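Putative glucoamylase (PDB 4GL3) is probably a glycoside hydrolase of the glucoamylase type, likely releasing glucose from glucan chains. Local coordinates at residues 214-218 with 266-271; 252-257 with 382-387; 275-280 with 332-336; 321-326 with 361-367. Where two conformers were deposited one is given. Numbering follows the deposited sequence.

In the fold
Following the chain from the N terminus, the first segment met is on helix 213-220, and contact 1 closes a loop from it to residues 266-271, running into the start of helix 271-288. Contact 2 starts inside that loop, at 252-257, and runs to helix 378-393, so contacts 1 and 2 cross. Within the long span of contact 2 lie contact 3, which ties helix 271-288 to the turn 332-336, and contact 4, which pairs the lead-in to helix 326-331 with the strand region 361-367; these two cross each other. Contacts 2 and 3 touch directly, through Thr252 O to Tyr335 OH at 2.7 Å. Contacts 1 and 4 lie farthest apart, centres about 34 Å.

Contact 1 (214-218 with 266-271); sequences SVYHK and DRYADY
Residues 214-218 are helical, closed by Lys218 N to Ser214 O (2.9 Å) with a wider pi-type turn at 215-218; residues 266-270 form an irregular loop, and Tyr271 begins helix 271-288. The backbones stay apart, His217 CA to Tyr268 CA being 9.5 Å, so long side chains do the bridging. Tyr216 (chi1 t) donates from OH to Asp266 OD2 at 2.6 Å, and Tyr271 OH donates to the same OD2 at 2.8 Å. The other carboxylate oxygen, Asp266 OD1, accepts from Tyr268 N and from Ala269 N, both at 2.9 Å. Both oxygens of Asp266 are thus doubly engaged, while Tyr216 OH also bonds His197. His217 (chi1 m) points at the loop: its ND1 shares a hydrogen bond with Tyr268 OH at 2.7 Å, with either as possible donor, and a water joins His217 O (2.9 Å) to Tyr268 OH (3.2 Å). The Arg267 guanidinium lies flat on the imidazole, centres 3.6 Å apart and planes at 15°. Asp270 OD1 caps Glu273 N. Asp266 makes an Asx turn and Asx motif, its OD2 held by Tyr216 of helix 213-220 and Tyr271 of helix 271-288.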
loop_
_atom_site.group_PDB
_atom_site.type_symbol
_atom_site.label_atom_id
_atom_site.label_comp_id
_atom_site.label_asym_id
_atom_site.label_seq_id
_atom_site.Cartn_x
_atom_site.Cartn_y
_atom_site.Cartn_z
ATOM N N SER A 214 23.043 2.401 -10.001
ATOM C CA SER A 214 23.605 3.327 -9.036
ATOM C C SER A 214 22.527 4.273 -8.408
ATOM O O SER A 214 22.720 4.793 -7.290
ATOM C CB SER A 214 24.727 4.131 -9.704
ATOM O OG SER A 214 24.114 4.953 -10.725
ATOM N N VAL A 215 21.396 4.455 -9.090
ATOM C CA VAL A 215 20.275 5.226 -8.569
ATOM C C VAL A 215 19.736 4.527 -7.312
ATOM O O VAL A 215 19.403 5.193 -6.311
ATOM C CB VAL A 215 19.182 5.450 -9.662
ATOM C CG1 VAL A 215 17.849 5.995 -9.121
ATOM C CG2 VAL A 215 19.707 6.337 -10.810
ATOM N N TYR A 216 19.644 3.202 -7.359
ATOM C CA TYR A 216 19.205 2.434 -6.197
ATOM C C TYR A 216 20.284 2.451 -5.092
ATOM O O TYR A 216 20.013 2.800 -3.945
ATOM C CB TYR A 216 18.923 0.977 -6.594
ATOM C CG TYR A 216 18.407 0.079 -5.507
ATOM C CD1 TYR A 216 17.200 0.323 -4.911
ATOM C CD2 TYR A 216 19.119 -1.037 -5.108
ATOM C CE1 TYR A 216 16.701 -0.512 -3.953
ATOM C CE2 TYR A 216 18.643 -1.869 -4.134
ATOM C CZ TYR A 216 17.427 -1.606 -3.556
ATOM O OH TYR A 216 16.932 -2.449 -2.573
ATOM N N HIS A 217 21.501 2.053 -5.440
ATOM C CA HIS A 217 22.542 1.863 -4.425
ATOM C C HIS A 217 23.014 3.162 -3.750
ATOM O O HIS A 217 23.273 3.163 -2.553
ATOM C CB HIS A 217 23.723 1.064 -5.006
ATOM C CG HIS A 217 23.328 -0.320 -5.407
ATOM N ND1 HIS A 217 22.952 -1.279 -4.480
ATOM C CD2 HIS A 217 23.202 -0.897 -6.623
ATOM C CE1 HIS A 217 22.644 -2.395 -5.120
ATOM N NE2 HIS A 217 22.792 -2.195 -6.419
ATOM N N LYS A 218 23.080 4.268 -4.496
ATOM C CA LYS A 218 23.466 5.575 -3.910
ATOM C C LYS A 218 22.314 6.447 -3.443
ATOM O O LYS A 218 22.468 7.219 -2.531
ATOM C CB LYS A 218 24.274 6.379 -4.916
ATOM C CG LYS A 218 25.593 5.734 -5.244
ATOM C CD LYS A 218 26.325 6.624 -6.239
ATOM C CE LYS A 218 27.789 6.276 -6.374
ATOM N NZ LYS A 218 27.936 5.220 -7.422
ATOM N N ASP A 266 18.547 -8.579 -0.747
ATOM C CA ASP A 266 19.507 -7.841 -1.594
ATOM C C ASP A 266 20.759 -7.710 -0.755
ATOM O O ASP A 266 20.874 -8.393 0.281
ATOM C CB ASP A 266 18.947 -6.513 -2.112
ATOM C CG ASP A 266 18.688 -5.494 -1.015
ATOM O OD1 ASP A 266 19.013 -5.771 0.166
ATOM O OD2 ASP A 266 18.096 -4.442 -1.336
ATOM N N ARG A 267 21.714 -6.881 -1.169
ATOM C CA ARG A 267 22.969 -6.799 -0.417
ATOM C C ARG A 267 22.786 -6.097 0.928
ATOM O O ARG A 267 23.670 -6.108 1.677
ATOM C CB ARG A 267 24.090 -6.119 -1.233
ATOM C CG ARG A 267 23.921 -4.623 -1.453
ATOM C CD ARG A 267 25.171 -3.981 -2.085
ATOM N NE ARG A 267 25.200 -4.189 -3.535
ATOM C CZ ARG A 267 25.821 -3.396 -4.431
ATOM N NH1 ARG A 267 26.487 -2.296 -4.068
ATOM N NH2 ARG A 267 25.767 -3.693 -5.730
ATOM N N TYR A 268 21.657 -5.455 1.185
ATOM C CA TYR A 268 21.431 -4.704 2.405
ATOM C C TYR A 268 20.594 -5.474 3.418
ATOM O O TYR A 268 20.831 -5.334 4.583
ATOM C CB TYR A 268 20.716 -3.374 2.097
ATOM C CG TYR A 268 21.451 -2.587 1.022
ATOM C CD1 TYR A 268 22.715 -2.076 1.261
ATOM C CD2 TYR A 268 20.912 -2.413 -0.230
ATOM C CE1 TYR A 268 23.423 -1.406 0.269
ATOM C CE2 TYR A 268 21.605 -1.733 -1.214
ATOM C CZ TYR A 268 22.865 -1.267 -0.969
ATOM O OH TYR A 268 23.546 -0.607 -1.952
ATOM N N ALA A 269 19.599 -6.244 3.003
ATOM C CA ALA A 269 18.752 -6.905 3.991
ATOM C C ALA A 269 18.082 -8.187 3.502
ATOM O O ALA A 269 17.948 -8.447 2.279
ATOM C CB ALA A 269 17.675 -5.956 4.503
ATOM N N ASP A 270 17.663 -8.968 4.495
ATOM C CA ASP A 270 16.691 -10.053 4.323
ATOM C C ASP A 270 15.339 -9.442 4.628
ATOM O O ASP A 270 15.041 -9.092 5.777
ATOM C CB ASP A 270 17.037 -11.190 5.277
ATOM C CG ASP A 270 15.990 -12.289 5.321
ATOM O OD1 ASP A 270 14.836 -12.100 4.921
ATOM O OD2 ASP A 270 16.343 -13.359 5.803
ATOM N N TYR A 271 14.528 -9.282 3.593
ATOM C CA TYR A 271 13.305 -8.497 3.731
ATOM C C TYR A 271 12.239 -9.207 4.530
ATOM O O TYR A 271 11.410 -8.555 5.160
ATOM C CB TYR A 271 12.794 -7.990 2.389
ATOM C CG TYR A 271 13.719 -6.892 1.908
ATOM C CD1 TYR A 271 13.611 -5.604 2.406
ATOM C CD2 TYR A 271 14.780 -7.167 1.042
ATOM C CE1 TYR A 271 14.510 -4.604 2.038
ATOM C CE2 TYR A 271 15.669 -6.167 0.655
ATOM C CZ TYR A 271 15.535 -4.889 1.167
ATOM O OH TYR A 271 16.440 -3.904 0.806
HETATM O O HOH W 1 24.476 1.866 -0.216
#

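Contact 2 (252-257 with 382-387); sequences THYSYM and GPIIVM
Build 382-387 as helix, kinked at Pro383, whose N lacks a bond to the preceding turn; Val386 N to Gly382 O (3.1 Å) and Met387 N to Pro383 O (2.8 Å) continue it. Against it runs the irregular segment 252-257, with Tyr256 N bonded to His253 O at 3.1 Å. CA atoms are 6.7 Å apart for His253 and Pro383, and 6.5 Å for Met257 and Met387. Both methionines are selenomethionine. Met257, in one of two conformers, has off-well chi values (-137°, 100°, 135°) that carry its tip to the helix: CE lies 3.5 Å from Pro383 CA, SE 3.9 Å from Pro383 CB, and CG a tight 3.2 Å from Val386 CG1. Mainly apolar packing thus joins helix 378-393 to a long loop near the centre of the chain, consistent with the (alpha/alpha)6-type fold expected of the six-hairpin clan. Met387 curls in an m, m, m rotamer, bringing SE to 3.4 Å from Tyr256 O. His253 (chi1 m) sets CB 4.3 Å from Pro383 CB, its NE2 bonding Ser332 OG. Tyr254, also m, places CE1 4.0 Å from Pro383 CG, and its side chain lies about 4 Å from a bound Tris molecule, probably from the crystallisation liquor.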
loop_
_atom_site.group_PDB
_atom_site.type_symbol
_atom_site.label_atom_id
_atom_site.label_comp_id
_atom_site.label_asym_id
_atom_site.label_seq_id
_atom_site.Cartn_x
_atom_site.Cartn_y
_atom_site.Cartn_z
ATOM N N THR A 252 5.687 -1.645 6.073
ATOM C CA THR A 252 5.773 -3.099 5.730
ATOM C C THR A 252 4.628 -3.567 4.830
ATOM O O THR A 252 4.539 -4.756 4.518
ATOM C CB THR A 252 5.795 -3.972 6.999
ATOM O OG1 THR A 252 4.497 -3.931 7.628
ATOM C CG2 THR A 252 6.900 -3.468 7.946
ATOM N N HIS A 253 3.766 -2.632 4.394
ATOM C CA HIS A 253 2.593 -2.965 3.620
ATOM C C HIS A 253 2.614 -2.452 2.169
ATOM O O HIS A 253 2.356 -3.199 1.271
ATOM C CB HIS A 253 1.296 -2.447 4.285
ATOM C CG HIS A 253 1.137 -2.877 5.692
ATOM N ND1 HIS A 253 0.461 -2.113 6.616
ATOM C CD2 HIS A 253 1.642 -3.942 6.360
ATOM C CE1 HIS A 253 0.534 -2.714 7.797
ATOM N NE2 HIS A 253 1.229 -3.833 7.667
ATOM N N TYR A 254 2.825 -1.168 1.934
ATOM C CA TYR A 254 2.444 -0.628 0.608
ATOM C C TYR A 254 3.234 -1.182 -0.610
ATOM O O TYR A 254 2.658 -1.418 -1.661
ATOM C CB TYR A 254 2.469 0.914 0.581
ATOM C CG TYR A 254 1.462 1.668 1.408
ATOM C CD1 TYR A 254 0.544 1.026 2.217
ATOM C CD2 TYR A 254 1.441 3.067 1.375
ATOM C CE1 TYR A 254 -0.351 1.747 3.001
ATOM C CE2 TYR A 254 0.556 3.789 2.135
ATOM C CZ TYR A 254 -0.352 3.130 2.951
ATOM O OH TYR A 254 -1.236 3.854 3.754
ATOM N N SER A 255 4.541 -1.328 -0.466
ATOM C CA SER A 255 5.402 -1.895 -1.503
ATOM C C SER A 255 5.363 -3.426 -1.538
ATOM O O SER A 255 5.812 -3.998 -2.525
ATOM C CB SER A 255 6.889 -1.424 -1.312
ATOM O OG SER A 255 7.061 -0.017 -1.516
ATOM N N TYR A 256 4.781 -4.066 -0.509
ATOM C CA TYR A 256 4.847 -5.529 -0.300
ATOM C C TYR A 256 3.482 -6.202 -0.451
ATOM O O TYR A 256 3.181 -7.297 0.058
ATOM C CB TYR A 256 5.501 -5.834 1.049
ATOM C CG TYR A 256 6.793 -5.079 1.139
ATOM C CD1 TYR A 256 7.893 -5.451 0.354
ATOM C CD2 TYR A 256 6.904 -3.933 1.919
ATOM C CE1 TYR A 256 9.088 -4.739 0.392
ATOM C CE2 TYR A 256 8.084 -3.199 1.955
ATOM C CZ TYR A 256 9.164 -3.587 1.175
ATOM O OH TYR A 256 10.323 -2.851 1.203
HETATM N N MSE A 257 2.656 -5.522 -1.192
HETATM C CA MSE A 257 1.356 -6.015 -1.609
HETATM C C MSE A 257 1.547 -6.958 -2.808
HETATM O O MSE A 257 1.004 -8.061 -2.864
HETATM C CB MSE A 257 0.498 -4.810 -1.998
HETATM C CG MSE A 257 -0.841 -4.919 -1.481
HETATM SE SE MSE A 257 -1.208 -3.920 0.133
HETATM C CE MSE A 257 -2.900 -3.308 -0.698
ATOM N N GLY A 382 -7.325 -0.819 1.871
ATOM C CA GLY A 382 -6.796 -1.658 0.835
ATOM C C GLY A 382 -5.903 -2.775 1.344
ATOM O O GLY A 382 -6.086 -3.947 0.959
ATOM N N PRO A 383 -4.915 -2.419 2.182
ATOM C CA PRO A 383 -3.974 -3.449 2.666
ATOM C C PRO A 383 -4.627 -4.515 3.543
ATOM O O PRO A 383 -4.129 -5.642 3.590
ATOM C CB PRO A 383 -2.901 -2.636 3.446
ATOM C CG PRO A 383 -2.965 -1.239 2.839
ATOM C CD PRO A 383 -4.441 -1.043 2.500
ATOM N N ILE A 384 -5.717 -4.179 4.213
ATOM C CA ILE A 384 -6.414 -5.160 5.024
ATOM C C ILE A 384 -6.919 -6.272 4.121
ATOM O O ILE A 384 -6.679 -7.442 4.426
ATOM C CB ILE A 384 -7.567 -4.547 5.838
ATOM C CG1 ILE A 384 -7.019 -3.568 6.881
ATOM C CG2 ILE A 384 -8.412 -5.646 6.495
ATOM C CD1 ILE A 384 -8.117 -2.703 7.538
ATOM N N ILE A 385 -7.558 -5.923 3.002
ATOM C CA ILE A 385 -8.124 -6.940 2.096
ATOM C C ILE A 385 -6.984 -7.752 1.501
ATOM O O ILE A 385 -7.000 -8.984 1.496
ATOM C CB ILE A 385 -8.933 -6.340 0.906
ATOM C CG1 ILE A 385 -10.104 -5.513 1.368
ATOM C CG2 ILE A 385 -9.481 -7.464 -0.003
ATOM C CD1 ILE A 385 -10.675 -4.600 0.289
ATOM N N VAL A 386 -5.988 -7.050 0.962
ATOM C CA VAL A 386 -4.971 -7.685 0.142
ATOM C C VAL A 386 -3.963 -8.489 0.941
ATOM O O VAL A 386 -3.546 -9.545 0.506
ATOM C CB VAL A 386 -4.245 -6.630 -0.774
ATOM C CG1 VAL A 386 -3.057 -7.272 -1.488
ATOM C CG2 VAL A 386 -5.226 -6.058 -1.783
HETATM N N MSE A 387 -3.550 -8.006 2.110
HETATM C CA MSE A 387 -2.534 -8.722 2.899
HETATM C C MSE A 387 -3.156 -9.922 3.582
HETATM O O MSE A 387 -2.500 -10.942 3.723
HETATM C CB MSE A 387 -1.825 -7.795 3.914
HETATM C CG MSE A 387 -1.024 -6.658 3.253
HETATM SE SE MSE A 387 0.433 -7.263 2.111
HETATM C CE MSE A 387 1.885 -7.487 3.368
#

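Contact 3 (275-280 with 332-336); sequences MKAHTL and SIPYA
Residues 275-280 form regular helix, with Thr279 N to Met275 O at 3.1 Å and Leu280 N to Lys276 O at 3.0 Å. Opposite them, 332-336 makes a compact turn: 333-335 have helical phi/psi without the regular bonds, and Ser332 O accepts from Tyr335 N (2.8 Å) and Ala336 N (3.2 Å). The nearest CA pair is Lys276 and Tyr335, 5.1 Å; Thr279 CA and Ser332 CA are 6.7 Å apart. Aromatic contacts come first. Tyr335 (chi1 m) turns its ring to Met275, a selenomethionine, whose CB sits 3.4 Å from the ring centroid and 9° off the normal, a CH-pi contact over the face; the SE of Met275 lies 5.2 Å from the same centroid, obliquely, as a Met-aromatic contact. Apolar packing follows at the helix's later turn, where Thr279 CG2 and Leu280 CD2 each approach Ala336 CB to 4.0 Å. Polar contact is slight: Thr279 (chi1 m) donates OG1 to Met275 O at 2.8 Å, back along its own helix, and Ser332 OG meets Thr279 OG1 at only a weak 3.4 Å, its stronger partner being His253 NE2. Tyr335 OH bonds Thr252 O. Helix 271-288 thus packs on the turn between helices 326-331 and 337-349, as expected in the helical fold of the six-hairpin clan.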
loop_
_atom_site.group_PDB
_atom_site.type_symbol
_atom_site.label_atom_id
_atom_site.label_comp_id
_atom_site.label_asym_id
_atom_site.label_seq_id
_atom_site.Cartn_x
_atom_site.Cartn_y
_atom_site.Cartn_z
HETATM N N MSE A 275 10.370 -7.393 7.764
HETATM C CA MSE A 275 8.916 -7.194 7.922
HETATM C C MSE A 275 8.473 -7.793 9.271
HETATM O O MSE A 275 7.683 -7.180 10.003
HETATM C CB MSE A 275 8.104 -7.814 6.790
HETATM C CG MSE A 275 8.406 -7.325 5.412
HETATM SE SE MSE A 275 8.636 -5.431 5.300
HETATM C CE MSE A 275 10.159 -5.385 4.074
ATOM N N LYS A 276 9.016 -8.958 9.608
ATOM C CA LYS A 276 8.749 -9.589 10.894
ATOM C C LYS A 276 9.268 -8.770 12.056
ATOM O O LYS A 276 8.553 -8.569 13.023
ATOM C CB LYS A 276 9.331 -11.007 10.963
ATOM C CG LYS A 276 8.633 -11.940 9.988
ATOM C CD LYS A 276 8.950 -13.424 10.203
ATOM C CE LYS A 276 8.008 -14.272 9.337
ATOM N NZ LYS A 276 8.684 -15.497 8.837
ATOM N N ALA A 277 10.509 -8.296 11.960
ATOM C CA ALA A 277 11.129 -7.496 13.029
ATOM C C ALA A 277 10.318 -6.238 13.273
ATOM O O ALA A 277 9.978 -5.927 14.403
ATOM C CB ALA A 277 12.600 -7.138 12.702
ATOM N N HIS A 278 10.010 -5.508 12.217
ATOM C CA HIS A 278 9.257 -4.270 12.372
ATOM C C HIS A 278 7.884 -4.513 13.010
ATOM O O HIS A 278 7.475 -3.796 13.931
ATOM C CB HIS A 278 9.109 -3.596 11.034
ATOM C CG HIS A 278 8.585 -2.194 11.100
ATOM N ND1 HIS A 278 8.465 -1.408 9.974
ATOM C CD2 HIS A 278 8.152 -1.434 12.140
ATOM C CE1 HIS A 278 7.972 -0.231 10.315
ATOM N NE2 HIS A 278 7.774 -0.218 11.621
ATOM N N THR A 279 7.176 -5.522 12.519
ATOM C CA THR A 279 5.878 -5.884 13.109
ATOM C C THR A 279 5.973 -6.222 14.592
ATOM O O THR A 279 5.158 -5.769 15.400
ATOM C CB THR A 279 5.250 -7.037 12.308
ATOM O OG1 THR A 279 5.096 -6.628 10.941
ATOM C CG2 THR A 279 3.905 -7.522 12.918
ATOM N N LEU A 280 6.974 -6.998 14.973
ATOM C CA LEU A 280 7.045 -7.496 16.374
ATOM C C LEU A 280 7.530 -6.402 17.307
ATOM O O LEU A 280 7.103 -6.306 18.432
ATOM C CB LEU A 280 7.931 -8.743 16.473
ATOM C CG LEU A 280 7.318 -9.999 15.830
ATOM C CD1 LEU A 280 8.133 -11.245 16.143
ATOM C CD2 LEU A 280 5.886 -10.190 16.317
ATOM N N SER A 332 -0.434 -6.688 8.710
ATOM C CA SER A 332 0.793 -7.360 9.052
ATOM C C SER A 332 0.583 -8.867 9.292
ATOM O O SER A 332 1.522 -9.554 9.717
ATOM C CB SER A 332 1.429 -6.685 10.291
ATOM O OG SER A 332 2.111 -5.481 9.907
ATOM N N ILE A 333 -0.634 -9.355 9.016
ATOM C CA ILE A 333 -1.020 -10.766 9.182
ATOM C C ILE A 333 -0.031 -11.788 8.572
ATOM O O ILE A 333 0.276 -12.754 9.238
ATOM C CB ILE A 333 -2.512 -11.044 8.765
ATOM C CG1 ILE A 333 -2.956 -12.484 9.152
ATOM C CG2 ILE A 333 -2.764 -10.710 7.295
ATOM C CD1 ILE A 333 -4.475 -12.653 9.293
ATOM N N PRO A 334 0.532 -11.554 7.363
ATOM C CA PRO A 334 1.444 -12.616 6.944
ATOM C C PRO A 334 2.728 -12.632 7.732
ATOM O O PRO A 334 3.442 -13.588 7.684
ATOM C CB PRO A 334 1.743 -12.306 5.498
ATOM C CG PRO A 334 1.347 -10.877 5.288
ATOM C CD PRO A 334 0.370 -10.503 6.346
ATOM N N TYR A 335 3.016 -11.573 8.459
ATOM C CA TYR A 335 4.282 -11.489 9.176
ATOM C C TYR A 335 4.189 -12.009 10.603
ATOM O O TYR A 335 5.176 -12.498 11.111
ATOM C CB TYR A 335 4.787 -10.061 9.187
ATOM C CG TYR A 335 4.782 -9.379 7.853
ATOM C CD1 TYR A 335 5.249 -10.024 6.721
ATOM C CD2 TYR A 335 4.360 -8.045 7.726
ATOM C CE1 TYR A 335 5.284 -9.385 5.491
ATOM C CE2 TYR A 335 4.400 -7.400 6.487
ATOM C CZ TYR A 335 4.865 -8.079 5.382
ATOM O OH TYR A 335 4.962 -7.446 4.171
ATOM N N ALA A 336 3.026 -11.905 11.245
ATOM C CA ALA A 336 2.839 -12.414 12.607
ATOM C C ALA A 336 1.388 -12.848 12.740
ATOM O O ALA A 336 0.584 -12.182 13.416
ATOM C CB ALA A 336 3.190 -11.346 13.633
#

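Contact 4 (321-326 with 361-367); sequences RGVITP and FKDAFNL
Residues 321-326 are extended over 323-325 and meet 361-367 antiparallel, at a single bridge. Ile324 and Phe365 form a hydrogen-bonded pair, CA atoms 5.6 Å apart, with Ile324 N to Phe365 O at 2.9 Å and Phe365 N to Ile324 O at 3.0 Å. CA-H...O contacts flank it: Val323 CA to Phe365 O is 3.3 Å, Asn366 CA to Gly322 O and Ala364 CA to Ile324 O both 3.4 Å. Gly322 has phi/psi of 92°/6°, which calls for glycine. A water bridges Gly322 O (3.1 Å) and Leu367 N (2.9 Å). Phe365 (chi1 p) folds its ring so that Ile324 CB lies over the face, 4.1 Å from the centroid, while Pro326 CG meets the edge, 4.3 Å from Phe365 CE1. Val323 CG1 packs 3.6 Å from Ala364 CB. Asn366 ND2 bonds Asp309 OD1 and donates to a water (2.9 Å) lying 2.9 Å from Arg321 O; Asn366 OD1 bonds Glu369 N. Main-chain bonds set the register, apolar side chains fill the buried part, and water completes the pairing.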
loop_
_atom_site.group_PDB
_atom_site.type_symbol
_atom_site.label_atom_id
_atom_site.label_comp_id
_atom_site.label_asym_id
_atom_site.label_seq_id
_atom_site.Cartn_x
_atom_site.Cartn_y
_atom_site.Cartn_z
ATOM N N ARG A 321 0.369 8.896 20.113
ATOM C CA ARG A 321 -0.608 9.892 20.561
ATOM C C ARG A 321 -1.851 9.252 21.168
ATOM O O ARG A 321 -2.872 9.919 21.353
ATOM C CB ARG A 321 -1.029 10.762 19.373
ATOM C CG ARG A 321 0.121 11.168 18.461
ATOM C CD ARG A 321 -0.143 12.447 17.700
ATOM N NE ARG A 321 1.121 13.061 17.323
ATOM C CZ ARG A 321 1.245 14.257 16.767
ATOM N NH1 ARG A 321 0.178 14.994 16.526
ATOM N NH2 ARG A 321 2.438 14.697 16.423
ATOM N N GLY A 322 -1.778 7.946 21.445
ATOM C CA GLY A 322 -2.895 7.187 22.073
ATOM C C GLY A 322 -3.854 6.526 21.083
ATOM O O GLY A 322 -4.865 5.966 21.499
ATOM N N VAL A 323 -3.522 6.598 19.789
ATOM C CA VAL A 323 -4.359 6.156 18.673
ATOM C C VAL A 323 -3.828 4.797 18.175
ATOM O O VAL A 323 -2.664 4.670 17.807
ATOM C CB VAL A 323 -4.346 7.200 17.519
ATOM C CG1 VAL A 323 -5.148 6.723 16.293
ATOM C CG2 VAL A 323 -4.843 8.572 18.027
ATOM N N ILE A 324 -4.679 3.779 18.252
ATOM C CA ILE A 324 -4.440 2.469 17.635
ATOM C C ILE A 324 -5.206 2.446 16.302
ATOM O O ILE A 324 -6.347 2.925 16.195
ATOM C CB ILE A 324 -4.876 1.315 18.596
ATOM C CG1 ILE A 324 -4.003 1.305 19.860
ATOM C CG2 ILE A 324 -4.834 -0.063 17.890
ATOM C CD1 ILE A 324 -2.570 0.794 19.744
ATOM N N THR A 325 -4.557 1.932 15.269
ATOM C CA THR A 325 -5.063 1.999 13.942
ATOM C C THR A 325 -5.132 0.543 13.372
ATOM O O THR A 325 -4.081 -0.100 13.153
ATOM C CB THR A 325 -4.106 2.835 13.064
ATOM O OG1 THR A 325 -3.977 4.175 13.571
ATOM C CG2 THR A 325 -4.565 2.806 11.641
ATOM N N PRO A 326 -6.364 0.018 13.137
ATOM C CA PRO A 326 -6.514 -1.394 12.782
ATOM C C PRO A 326 -5.706 -1.880 11.594
ATOM O O PRO A 326 -5.254 -3.028 11.628
ATOM C CB PRO A 326 -8.019 -1.520 12.509
ATOM C CG PRO A 326 -8.616 -0.595 13.525
ATOM C CD PRO A 326 -7.677 0.607 13.484
ATOM N N PHE A 361 -13.730 -2.198 9.507
ATOM C CA PHE A 361 -13.184 -1.487 10.638
ATOM C C PHE A 361 -12.963 -0.041 10.238
ATOM O O PHE A 361 -12.322 0.257 9.219
ATOM C CB PHE A 361 -11.848 -2.076 11.121
ATOM C CG PHE A 361 -11.955 -3.489 11.623
ATOM C CD1 PHE A 361 -12.640 -3.778 12.789
ATOM C CD2 PHE A 361 -11.389 -4.528 10.906
ATOM C CE1 PHE A 361 -12.759 -5.083 13.234
ATOM C CE2 PHE A 361 -11.493 -5.849 11.351
ATOM C CZ PHE A 361 -12.168 -6.116 12.519
ATOM N N LYS A 362 -13.433 0.843 11.107
ATOM C CA LYS A 362 -13.192 2.251 10.936
ATOM C C LYS A 362 -11.691 2.542 11.166
ATOM O O LYS A 362 -10.899 1.677 11.620
ATOM C CB LYS A 362 -14.089 3.047 11.880
ATOM C CG LYS A 362 -15.558 3.018 11.485
ATOM C CD LYS A 362 -16.402 3.286 12.740
ATOM C CE LYS A 362 -17.869 3.048 12.524
ATOM N NZ LYS A 362 -18.546 3.452 13.767
ATOM N N ASP A 363 -11.279 3.742 10.798
ATOM C CA ASP A 363 -9.867 3.992 10.556
ATOM C C ASP A 363 -8.943 3.845 11.749
ATOM O O ASP A 363 -7.793 3.435 11.578
ATOM C CB ASP A 363 -9.674 5.383 10.007
ATOM C CG ASP A 363 -8.325 5.548 9.349
ATOM O OD1 ASP A 363 -7.958 4.690 8.486
ATOM O OD2 ASP A 363 -7.660 6.560 9.650
ATOM N N ALA A 364 -9.428 4.231 12.924
ATOM C CA ALA A 364 -8.602 4.340 14.118
ATOM C C ALA A 364 -9.481 4.589 15.328
ATOM O O ALA A 364 -10.672 4.956 15.212
ATOM C CB ALA A 364 -7.555 5.468 13.978
ATOM N N PHE A 365 -8.882 4.410 16.489
ATOM C CA PHE A 365 -9.548 4.669 17.758
ATOM C C PHE A 365 -8.542 5.017 18.843
ATOM O O PHE A 365 -7.341 4.706 18.748
ATOM C CB PHE A 365 -10.448 3.484 18.232
ATOM C CG PHE A 365 -9.682 2.211 18.518
ATOM C CD1 PHE A 365 -9.350 1.326 17.486
ATOM C CD2 PHE A 365 -9.271 1.904 19.813
ATOM C CE1 PHE A 365 -8.645 0.160 17.757
ATOM C CE2 PHE A 365 -8.543 0.767 20.067
ATOM C CZ PHE A 365 -8.215 -0.103 19.042
ATOM N N ASN A 366 -9.055 5.680 19.867
ATOM C CA ASN A 366 -8.282 6.087 21.043
ATOM C C ASN A 366 -9.105 5.785 22.280
ATOM O O ASN A 366 -10.010 6.553 22.635
ATOM C CB ASN A 366 -7.949 7.576 20.972
ATOM C CG ASN A 366 -7.101 8.059 22.148
ATOM O OD1 ASN A 366 -7.228 7.576 23.287
ATOM N ND2 ASN A 366 -6.221 9.024 21.873
ATOM N N LEU A 367 -8.829 4.664 22.941
ATOM C CA LEU A 367 -9.621 4.279 24.116
ATOM C C LEU A 367 -9.422 5.242 25.298
ATOM O O LEU A 367 -10.338 5.407 26.105
ATOM C CB LEU A 367 -9.317 2.832 24.533
ATOM C CG LEU A 367 -9.737 1.742 23.548
ATOM C CD1 LEU A 367 -9.515 0.367 24.165
ATOM C CD2 LEU A 367 -11.187 1.921 23.119
HETATM O O HOH W 2 -4.568 10.536 23.642
HETATM O O HOH W 3 -6.474 3.372 21.871
#